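Local coordinates for soluble lytic murein transglycosylase (Escherichia coli, PDB 1QSA), which cleaves the glycosidic bonds between N-acetylmuramic acid and N-acetylglucosamine in peptidoglycan, leaving a 1,6-anhydro bond on the muramic acid, at residues 5-10 and 392-397; 11-16 and 26-31. One frame throughout, in Å; residues are numbered along the deposited sequence.

Interaction 1: residues 5-10 and 392-397; sequences EQRSRY and MYWNLD. With ACT (acetate ion), chain O; SO4 (sulfate ion), chain C.
Arg7, on helix 3-18, and Trp394, the first residue to leave helix 383-393, form the nearest backbone pair, their CA atoms 9.2 Å apart. With no direct hydrogen bond across, side chains fill this distance. Arg7 runs extended from CG to NE and lays its guanidinium flat on one face of Tyr393: CZ is 3.8 Å from the ring centroid and the planes differ by 12°, a cation-pi stack. CD adds a CH-pi contact. The edge of the guanidinium grips a sulfate, probably from the crystallisation liquor, Arg7 NH1 to sulfate O4 (2.8 Å, 172°) and Arg7 NH2 to sulfate O3 (2.8 Å, 160°), while a water joins NH1 to Tyr393 OH. NE makes a salt bridge with Glu390, which should further fix the plane. Trp394 presents the edge of its benzo ring to the helix, CZ2 lying 3.2 Å from Arg7 O. Trp394 NE1, hydrogen-bonded to Tyr35 OH, also sits 3.6 Å from Tyr10 CD2, the rings meeting obliquely. Tyr10 OH donates to acetate OXT (2.6 Å). A Schellman motif with Asn395 at C-prime ends helix 383-393; the side chains beside it pack the N-terminal helix against the L domain, in the alpha-superhelix.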
ATOM      1  N   GLU A   5     -36.783   7.159 -14.983  1.00 13.52           N
ATOM      2  CA  GLU A   5     -37.776   7.265 -13.904  1.00 12.65           C
ATOM      3  C   GLU A   5     -37.348   6.452 -12.683  1.00 12.27           C
ATOM      4  O   GLU A   5     -37.544   6.885 -11.543  1.00 12.18           O
ATOM      5  CB  GLU A   5     -39.147   6.795 -14.375  1.00 16.01           C
ATOM      6  CG  GLU A   5     -39.835   7.837 -15.236  1.00 18.71           C
ATOM      7  CD  GLU A   5     -41.189   7.391 -15.723  1.00 24.04           C
ATOM      8  OE1 GLU A   5     -42.007   6.905 -14.905  1.00 28.32           O
ATOM      9  OE2 GLU A   5     -41.439   7.548 -16.928  1.00 28.39           O
ATOM     10  N   GLN A   6     -36.778   5.276 -12.925  1.00 10.16           N
ATOM     11  CA  GLN A   6     -36.301   4.423 -11.830  1.00 10.75           C
ATOM     12  C   GLN A   6     -35.216   5.140 -11.020  1.00 10.88           C
ATOM     13  O   GLN A   6     -35.161   5.015  -9.786  1.00 10.89           O
ATOM     14  CB  GLN A   6     -35.763   3.104 -12.380  1.00 10.69           C
ATOM     15  CG  GLN A   6     -36.876   2.201 -12.909  1.00 11.45           C
ATOM     16  CD  GLN A   6     -36.376   1.116 -13.859  1.00 13.29           C
ATOM     17  OE1 GLN A   6     -35.173   0.973 -14.088  1.00 13.97           O
ATOM     18  NE2 GLN A   6     -37.307   0.323 -14.387  1.00 14.72           N
ATOM     19  N   ARG A   7     -34.350   5.882 -11.703  1.00  9.47           N
ATOM     20  CA  ARG A   7     -33.283   6.630 -11.026  1.00  9.88           C
ATOM     21  C   ARG A   7     -33.862   7.588  -9.983  1.00 10.90           C
ATOM     22  O   ARG A   7     -33.378   7.647  -8.845  1.00 11.26           O
ATOM     23  CB  ARG A   7     -32.426   7.379 -12.045  1.00  9.57           C
ATOM     24  CG  ARG A   7     -31.434   6.462 -12.725  1.00  9.32           C
ATOM     25  CD  ARG A   7     -30.755   7.145 -13.888  1.00 10.36           C
ATOM     26  NE  ARG A   7     -29.646   6.339 -14.383  1.00 11.00           N
ATOM     27  CZ  ARG A   7     -28.805   6.741 -15.332  1.00 12.58           C
ATOM     28  NH1 ARG A   7     -28.977   7.926 -15.910  1.00 14.86           N
ATOM     29  NH2 ARG A   7     -27.810   5.949 -15.721  1.00 13.53           N
ATOM     30  N   SER A   8     -34.911   8.323 -10.357  1.00 11.21           N
ATOM     31  CA  SER A   8     -35.546   9.257  -9.419  1.00 11.01           C
ATOM     32  C   SER A   8     -36.131   8.494  -8.227  1.00 10.92           C
ATOM     33  O   SER A   8     -35.923   8.891  -7.077  1.00 11.88           O
ATOM     34  CB  SER A   8     -36.664  10.065 -10.099  1.00 12.65           C
ATOM     35  OG  SER A   8     -36.154  10.958 -11.081  1.00 13.59           O
ATOM     36  N   ARG A   9     -36.845   7.401  -8.501  1.00 10.11           N
ATOM     37  CA  ARG A   9     -37.453   6.605  -7.424  1.00 11.03           C
ATOM     38  C   ARG A   9     -36.381   5.998  -6.520  1.00 11.43           C
ATOM     39  O   ARG A   9     -36.580   5.900  -5.309  1.00 10.27           O
ATOM     40  CB  ARG A   9     -38.369   5.513  -7.976  1.00 11.75           C
ATOM     41  CG  ARG A   9     -39.565   6.070  -8.757  1.00 12.09           C
ATOM     42  CD  ARG A   9     -40.715   5.074  -8.821  1.00 11.85           C
ATOM     43  NE  ARG A   9     -40.351   3.761  -9.357  1.00 12.06           N
ATOM     44  CZ  ARG A   9     -40.153   3.504 -10.645  1.00 13.77           C
ATOM     45  NH1 ARG A   9     -40.166   4.496 -11.532  1.00 13.05           N
ATOM     46  NH2 ARG A   9     -39.848   2.279 -11.033  1.00 13.36           N
ATOM     47  N   TYR A  10     -35.223   5.672  -7.095  1.00 10.55           N
ATOM     48  CA  TYR A  10     -34.119   5.090  -6.314  1.00  9.99           C
ATOM     49  C   TYR A  10     -33.594   6.112  -5.308  1.00 12.11           C
ATOM     50  O   TYR A  10     -33.432   5.809  -4.122  1.00 11.39           O
ATOM     51  CB  TYR A  10     -32.984   4.619  -7.239  1.00 10.12           C
ATOM     52  CG  TYR A  10     -31.902   3.846  -6.521  1.00  9.13           C
ATOM     53  CD1 TYR A  10     -32.139   2.559  -6.045  1.00 10.39           C
ATOM     54  CD2 TYR A  10     -30.641   4.407  -6.318  1.00 10.99           C
ATOM     55  CE1 TYR A  10     -31.144   1.843  -5.378  1.00 12.74           C
ATOM     56  CE2 TYR A  10     -29.634   3.694  -5.650  1.00 11.60           C
ATOM     57  CZ  TYR A  10     -29.901   2.418  -5.187  1.00 11.52           C
ATOM     58  OH  TYR A  10     -28.918   1.713  -4.516  1.00 14.47           O
ATOM     59  N   MET A 392     -21.820   4.534 -10.955  1.00 10.85           N
ATOM     60  CA  MET A 392     -21.018   5.672 -11.405  1.00 11.05           C
ATOM     61  C   MET A 392     -21.919   6.908 -11.579  1.00 12.68           C
ATOM     62  O   MET A 392     -21.520   8.024 -11.249  1.00 13.40           O
ATOM     63  CB  MET A 392     -20.269   5.319 -12.702  1.00 11.15           C
ATOM     64  CG  MET A 392     -19.177   4.264 -12.516  1.00 10.18           C
ATOM     65  SD  MET A 392     -17.959   4.742 -11.249  1.00 13.72           S
ATOM     66  CE  MET A 392     -17.062   6.029 -12.126  1.00 13.87           C
ATOM     67  N   TYR A 393     -23.158   6.690 -12.030  1.00 11.28           N
ATOM     68  CA  TYR A 393     -24.108   7.783 -12.200  1.00 11.17           C
ATOM     69  C   TYR A 393     -24.350   8.491 -10.859  1.00 11.95           C
ATOM     70  O   TYR A 393     -24.448   9.719 -10.806  1.00 12.72           O
ATOM     71  CB  TYR A 393     -25.435   7.276 -12.754  1.00 12.40           C
ATOM     72  CG  TYR A 393     -26.441   8.382 -12.919  1.00 14.07           C
ATOM     73  CD1 TYR A 393     -26.320   9.299 -13.962  1.00 15.84           C
ATOM     74  CD2 TYR A 393     -27.513   8.528 -12.031  1.00 14.77           C
ATOM     75  CE1 TYR A 393     -27.239  10.329 -14.119  1.00 18.72           C
ATOM     76  CE2 TYR A 393     -28.439   9.554 -12.182  1.00 17.45           C
ATOM     77  CZ  TYR A 393     -28.295  10.450 -13.232  1.00 19.61           C
ATOM     78  OH  TYR A 393     -29.210  11.461 -13.420  1.00 23.26           O
ATOM     79  N   TRP A 394     -24.398   7.719  -9.776  1.00 10.66           N
ATOM     80  CA  TRP A 394     -24.608   8.283  -8.438  1.00 10.33           C
ATOM     81  C   TRP A 394     -23.312   8.684  -7.724  1.00 10.55           C
ATOM     82  O   TRP A 394     -23.340   9.048  -6.540  1.00 11.78           O
ATOM     83  CB  TRP A 394     -25.383   7.288  -7.557  1.00  9.18           C
ATOM     84  CG  TRP A 394     -26.759   6.964  -8.070  1.00  7.51           C
ATOM     85  CD1 TRP A 394     -27.209   5.742  -8.467  1.00  9.57           C
ATOM     86  CD2 TRP A 394     -27.858   7.873  -8.222  1.00 10.12           C
ATOM     87  NE1 TRP A 394     -28.524   5.829  -8.859  1.00 11.29           N
ATOM     88  CE2 TRP A 394     -28.949   7.124  -8.721  1.00 11.30           C
ATOM     89  CE3 TRP A 394     -28.028   9.247  -7.987  1.00 12.15           C
ATOM     90  CZ2 TRP A 394     -30.203   7.702  -8.990  1.00 13.06           C
ATOM     91  CZ3 TRP A 394     -29.285   9.824  -8.255  1.00 10.53           C
ATOM     92  CH2 TRP A 394     -30.348   9.048  -8.750  1.00 10.78           C
ATOM     93  N   ASN A 395     -22.187   8.614  -8.430  1.00 10.09           N
ATOM     94  CA  ASN A 395     -20.879   8.958  -7.865  1.00 12.18           C
ATOM     95  C   ASN A 395     -20.507   8.088  -6.659  1.00 11.43           C
ATOM     96  O   ASN A 395     -19.918   8.564  -5.682  1.00 13.34           O
ATOM     97  CB  ASN A 395     -20.826  10.455  -7.523  1.00 13.15           C
ATOM     98  CG  ASN A 395     -21.017  11.331  -8.748  1.00 12.08           C
ATOM     99  OD1 ASN A 395     -20.305  11.184  -9.729  1.00 16.44           O
ATOM    100  ND2 ASN A 395     -22.027  12.185  -8.723  1.00 14.51           N
ATOM    101  N   LEU A 396     -20.910   6.824  -6.712  1.00 11.01           N
ATOM    102  CA  LEU A 396     -20.619   5.856  -5.654  1.00  9.93           C
ATOM    103  C   LEU A 396     -19.392   5.085  -6.133  1.00  9.35           C
ATOM    104  O   LEU A 396     -19.436   3.870  -6.342  1.00  9.79           O
ATOM    105  CB  LEU A 396     -21.827   4.918  -5.450  1.00  9.46           C
ATOM    106  CG  LEU A 396     -23.102   5.631  -4.967  1.00 10.68           C
ATOM    107  CD1 LEU A 396     -24.323   4.706  -5.022  1.00 10.60           C
ATOM    108  CD2 LEU A 396     -22.877   6.163  -3.555  1.00 13.34           C
ATOM    109  N   ASP A 397     -18.285   5.804  -6.292  1.00 10.32           N
ATOM    110  CA  ASP A 397     -17.064   5.205  -6.803  1.00 10.24           C
ATOM    111  C   ASP A 397     -16.497   4.020  -6.032  1.00  9.91           C
ATOM    112  O   ASP A 397     -15.990   3.090  -6.652  1.00 11.36           O
ATOM    113  CB  ASP A 397     -15.977   6.274  -7.023  1.00 10.07           C
ATOM    114  CG  ASP A 397     -16.368   7.304  -8.088  1.00 11.80           C
ATOM    115  OD1 ASP A 397     -17.263   8.114  -7.828  1.00 12.10           O
ATOM    116  OD2 ASP A 397     -15.768   7.338  -9.190  1.00 12.92           O
TER
HETATM  117  C   ACT O 801     -25.991   2.550  -3.058  1.00 15.88           C
HETATM  118  O   ACT O 801     -25.271   3.005  -2.148  1.00 16.97           O
HETATM  119  OXT ACT O 801     -26.990   3.159  -3.487  1.00 14.08           O
HETATM  120  CH3 ACT O 801     -25.626   1.214  -3.688  1.00 15.28           C
HETATM  121  S   SO4 C 702     -25.823   7.888 -18.203  1.00 36.72           S
HETATM  122  O1  SO4 C 702     -24.698   8.837 -18.076  1.00 37.52           O
HETATM  123  O2  SO4 C 702     -25.925   7.399 -19.594  1.00 38.63           O
HETATM  124  O3  SO4 C 702     -25.581   6.746 -17.295  1.00 34.68           O
HETATM  125  O4  SO4 C 702     -27.070   8.591 -17.866  1.00 36.16           O
HETATM  126  O   HOH W   1     -30.990  10.098 -15.456  1.00 26.19           O

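Interaction 2: residues 11-16 and 26-31. With ACT (acetate ion), chain O.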
ATOM      1  N   ALA A  11     -33.306   7.323  -5.774  1.00 10.06           N
ATOM      2  CA  ALA A  11     -32.823   8.377  -4.881  1.00 10.14           C
ATOM      3  C   ALA A  11     -33.888   8.683  -3.816  1.00 10.37           C
ATOM      4  O   ALA A  11     -33.568   8.866  -2.635  1.00 11.27           O
ATOM      5  CB  ALA A  11     -32.495   9.635  -5.680  1.00 13.16           C
ATOM      6  N   GLN A  12     -35.151   8.665  -4.219  1.00 11.60           N
ATOM      7  CA  GLN A  12     -36.246   8.965  -3.301  1.00 11.64           C
ATOM      8  C   GLN A  12     -36.459   7.901  -2.233  1.00 12.08           C
ATOM      9  O   GLN A  12     -36.708   8.235  -1.060  1.00 12.12           O
ATOM     10  CB  GLN A  12     -37.522   9.280  -4.097  1.00 13.19           C
ATOM     11  CG  GLN A  12     -37.385  10.611  -4.866  1.00 15.49           C
ATOM     12  CD  GLN A  12     -38.231  10.690  -6.135  1.00 19.23           C
ATOM     13  OE1 GLN A  12     -38.906   9.731  -6.521  1.00 18.62           O
ATOM     14  NE2 GLN A  12     -38.180  11.848  -6.803  1.00 22.31           N
ATOM     15  N   ILE A  13     -36.326   6.629  -2.598  1.00 11.00           N
ATOM     16  CA  ILE A  13     -36.516   5.571  -1.611  1.00 11.03           C
ATOM     17  C   ILE A  13     -35.380   5.595  -0.579  1.00 12.64           C
ATOM     18  O   ILE A  13     -35.605   5.339   0.596  1.00 13.74           O
ATOM     19  CB  ILE A  13     -36.701   4.171  -2.260  1.00 10.90           C
ATOM     20  CG1 ILE A  13     -37.358   3.211  -1.264  1.00 11.11           C
ATOM     21  CG2 ILE A  13     -35.368   3.599  -2.745  1.00 11.35           C
ATOM     22  CD1 ILE A  13     -37.685   1.845  -1.864  1.00 11.28           C
ATOM     23  N   LYS A  14     -34.175   5.948  -1.015  1.00 12.49           N
ATOM     24  CA  LYS A  14     -33.028   6.027  -0.105  1.00 11.69           C
ATOM     25  C   LYS A  14     -33.213   7.192   0.866  1.00 13.36           C
ATOM     26  O   LYS A  14     -32.881   7.085   2.042  1.00 13.97           O
ATOM     27  CB  LYS A  14     -31.729   6.192  -0.894  1.00 12.19           C
ATOM     28  CG  LYS A  14     -31.270   4.901  -1.535  1.00 12.91           C
ATOM     29  CD  LYS A  14     -30.145   5.147  -2.540  1.00 14.12           C
ATOM     30  CE  LYS A  14     -28.886   5.703  -1.880  1.00 14.30           C
ATOM     31  NZ  LYS A  14     -27.775   5.819  -2.884  1.00 17.75           N
ATOM     32  N   GLN A  15     -33.750   8.302   0.368  1.00 11.69           N
ATOM     33  CA  GLN A  15     -34.012   9.470   1.203  1.00 13.95           C
ATOM     34  C   GLN A  15     -35.038   9.083   2.282  1.00 13.16           C
ATOM     35  O   GLN A  15     -34.860   9.412   3.452  1.00 14.06           O
ATOM     36  CB  GLN A  15     -34.547  10.611   0.339  1.00 14.59           C
ATOM     37  CG  GLN A  15     -34.923  11.884   1.093  1.00 21.57           C
ATOM     38  CD  GLN A  15     -35.467  12.964   0.147  1.00 26.58           C
ATOM     39  OE1 GLN A  15     -36.415  12.727  -0.613  1.00 29.15           O
ATOM     40  NE2 GLN A  15     -34.865  14.147   0.187  1.00 29.69           N
ATOM     41  N   ALA A  16     -36.094   8.374   1.883  1.00 11.98           N
ATOM     42  CA  ALA A  16     -37.125   7.943   2.828  1.00 13.04           C
ATOM     43  C   ALA A  16     -36.544   6.977   3.863  1.00 14.44           C
ATOM     44  O   ALA A  16     -36.795   7.114   5.064  1.00 14.89           O
ATOM     45  CB  ALA A  16     -38.290   7.273   2.083  1.00 14.44           C
ATOM     46  N   GLU A  26     -41.738   0.753   2.067  1.00 15.37           N
ATOM     47  CA  GLU A  26     -42.532  -0.447   1.786  1.00 18.58           C
ATOM     48  C   GLU A  26     -43.341  -0.318   0.509  1.00 17.50           C
ATOM     49  O   GLU A  26     -43.404  -1.253  -0.286  1.00 17.84           O
ATOM     50  CB  GLU A  26     -43.466  -0.758   2.960  1.00 22.74           C
ATOM     51  CG  GLU A  26     -42.736  -1.294   4.182  1.00 30.19           C
ATOM     52  CD  GLU A  26     -43.621  -1.395   5.424  1.00 36.39           C
ATOM     53  OE1 GLU A  26     -44.851  -1.156   5.327  1.00 38.46           O
ATOM     54  OE2 GLU A  26     -43.077  -1.709   6.507  1.00 38.49           O
ATOM     55  N   GLN A  27     -43.921   0.859   0.299  1.00 14.96           N
ATOM     56  CA  GLN A  27     -44.733   1.102  -0.885  1.00 16.28           C
ATOM     57  C   GLN A  27     -43.903   1.188  -2.161  1.00 14.79           C
ATOM     58  O   GLN A  27     -44.339   0.732  -3.216  1.00 16.18           O
ATOM     59  CB  GLN A  27     -45.551   2.385  -0.720  1.00 18.60           C
ATOM     60  CG  GLN A  27     -46.509   2.625  -1.876  1.00 18.77           C
ATOM     61  CD  GLN A  27     -47.321   3.893  -1.718  1.00 22.95           C
ATOM     62  OE1 GLN A  27     -47.624   4.327  -0.595  1.00 24.90           O
ATOM     63  NE2 GLN A  27     -47.675   4.505  -2.842  1.00 23.54           N
ATOM     64  N   MET A  28     -42.709   1.766  -2.053  1.00 13.51           N
ATOM     65  CA  MET A  28     -41.826   1.949  -3.202  1.00 13.63           C
ATOM     66  C   MET A  28     -40.965   0.764  -3.636  1.00 14.89           C
ATOM     67  O   MET A  28     -40.617   0.644  -4.815  1.00 13.45           O
ATOM     68  CB  MET A  28     -40.894   3.143  -2.957  1.00 12.20           C
ATOM     69  CG  MET A  28     -41.594   4.500  -2.936  1.00 15.95           C
ATOM     70  SD  MET A  28     -40.408   5.846  -2.745  1.00 18.56           S
ATOM     71  CE  MET A  28     -39.733   5.925  -4.421  1.00 17.19           C
ATOM     72  N   MET A  29     -40.604  -0.102  -2.694  1.00 14.25           N
ATOM     73  CA  MET A  29     -39.733  -1.223  -3.010  1.00 15.70           C
ATOM     74  C   MET A  29     -40.128  -2.106  -4.190  1.00 15.16           C
ATOM     75  O   MET A  29     -39.319  -2.311  -5.096  1.00 14.52           O
ATOM     76  CB  MET A  29     -39.561  -2.120  -1.776  0.58 16.35           C
ATOM     77  CG  MET A  29     -38.452  -1.721  -0.832  0.58 18.98           C
ATOM     78  SD  MET A  29     -36.834  -1.956  -1.578  0.58 17.27           S
ATOM     79  CE  MET A  29     -36.520  -3.696  -1.254  0.58 18.77           C
ATOM     80  N   PRO A  30     -41.375  -2.628  -4.212  1.00 15.35           N
ATOM     81  CA  PRO A  30     -41.789  -3.493  -5.328  1.00 15.56           C
ATOM     82  C   PRO A  30     -41.653  -2.869  -6.718  1.00 16.14           C
ATOM     83  O   PRO A  30     -41.333  -3.566  -7.687  1.00 18.45           O
ATOM     84  CB  PRO A  30     -43.258  -3.792  -5.010  1.00 17.35           C
ATOM     85  CG  PRO A  30     -43.346  -3.628  -3.540  1.00 18.79           C
ATOM     86  CD  PRO A  30     -42.481  -2.438  -3.257  1.00 16.84           C
ATOM     87  N   GLY A  31     -41.882  -1.562  -6.812  1.00 14.79           N
ATOM     88  CA  GLY A  31     -41.794  -0.881  -8.089  1.00 14.96           C
ATOM     89  C   GLY A  31     -40.379  -0.716  -8.617  1.00 13.83           C
ATOM     90  O   GLY A  31     -40.195  -0.290  -9.755  1.00 15.36           O
TER
HETATM   91  C   ACT O 801     -25.991   2.550  -3.058  1.00 15.88           C
HETATM   92  O   ACT O 801     -25.271   3.005  -2.148  1.00 16.97           O
HETATM   93  OXT ACT O 801     -26.990   3.159  -3.487  1.00 14.08           O
HETATM   94  CH3 ACT O 801     -25.626   1.214  -3.688  1.00 15.28           C
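Ile13 CD1 rests against Met28 CB at 3.6 Å, where the backbones of 11-16 and 26-31 come nearest, the CA atoms of Ile13 and Met28 being 6.6 Å apart. The two side chains pass one another, each heading for the other segment's backbone. Traced outward, Met28 touches helix 3-18 through CB, SD and CE. Beyond CB, which also has Ile13 CG1 slightly farther off, CG serves as the link to the sulfur. Met28 SD then passes alongside the root of the isoleucine, 4.1 Å from both CA and CB of Ile13. A bend at the last torsion (chi3 77°) brings the methyl back along the helix, where Met28 CE lies 4.0 Å from Gln12 CB and near the backbone N of Ile13. The isoleucine answers in the other sense: with CG1 anti to the backbone N (chi1 -161°), Ile13 CD1 extends past Met28 CB to within 3.6 Å of Met29 N. It also approaches the side chain of Met29, modelled in two conformers, so that part of the contact is less certain. Leu41 and Val25 also touch Ile13, placing it in the packing among helices 3-18, 22-28 and 38-48. Lys14 takes no part in this apolar seam; Lys14 NZ donates to acetate OXT at 2.8 Å, an oxygen that Tyr10 OH also binds. A leucine in place of Lys14 would probably leave the acetate without this positive partner, held less firmly through Tyr10. No hydrogen bond links the two segments, so the contact depends on close fit of aliphatic and thioether groups, with little directional constraint.

In the fold
From the N terminus, helix 3-18 supplies one side of both contacts: 5-10 to interaction 1 and 11-16 to interaction 2. Interaction 2 closes first, a short hairpin of helices with nine residues between its segments. It is nested inside the loop of interaction 1, whose segments are separated by 381 residues, 263 of them helical and none in strands. That long closure brings the start of the chain against the L domain, joining helix 3-18 at the N-terminal end of the superhelix to the C-terminal end of helix 383-393. The centres of interactions 1 and 2 are about 13 Å apart. Direct links also exist: Arg9 NH2 lies 2.9 Å from Gly31 O, a probable hydrogen bond, and Trp394 packs on Ala11. One acetate touches both.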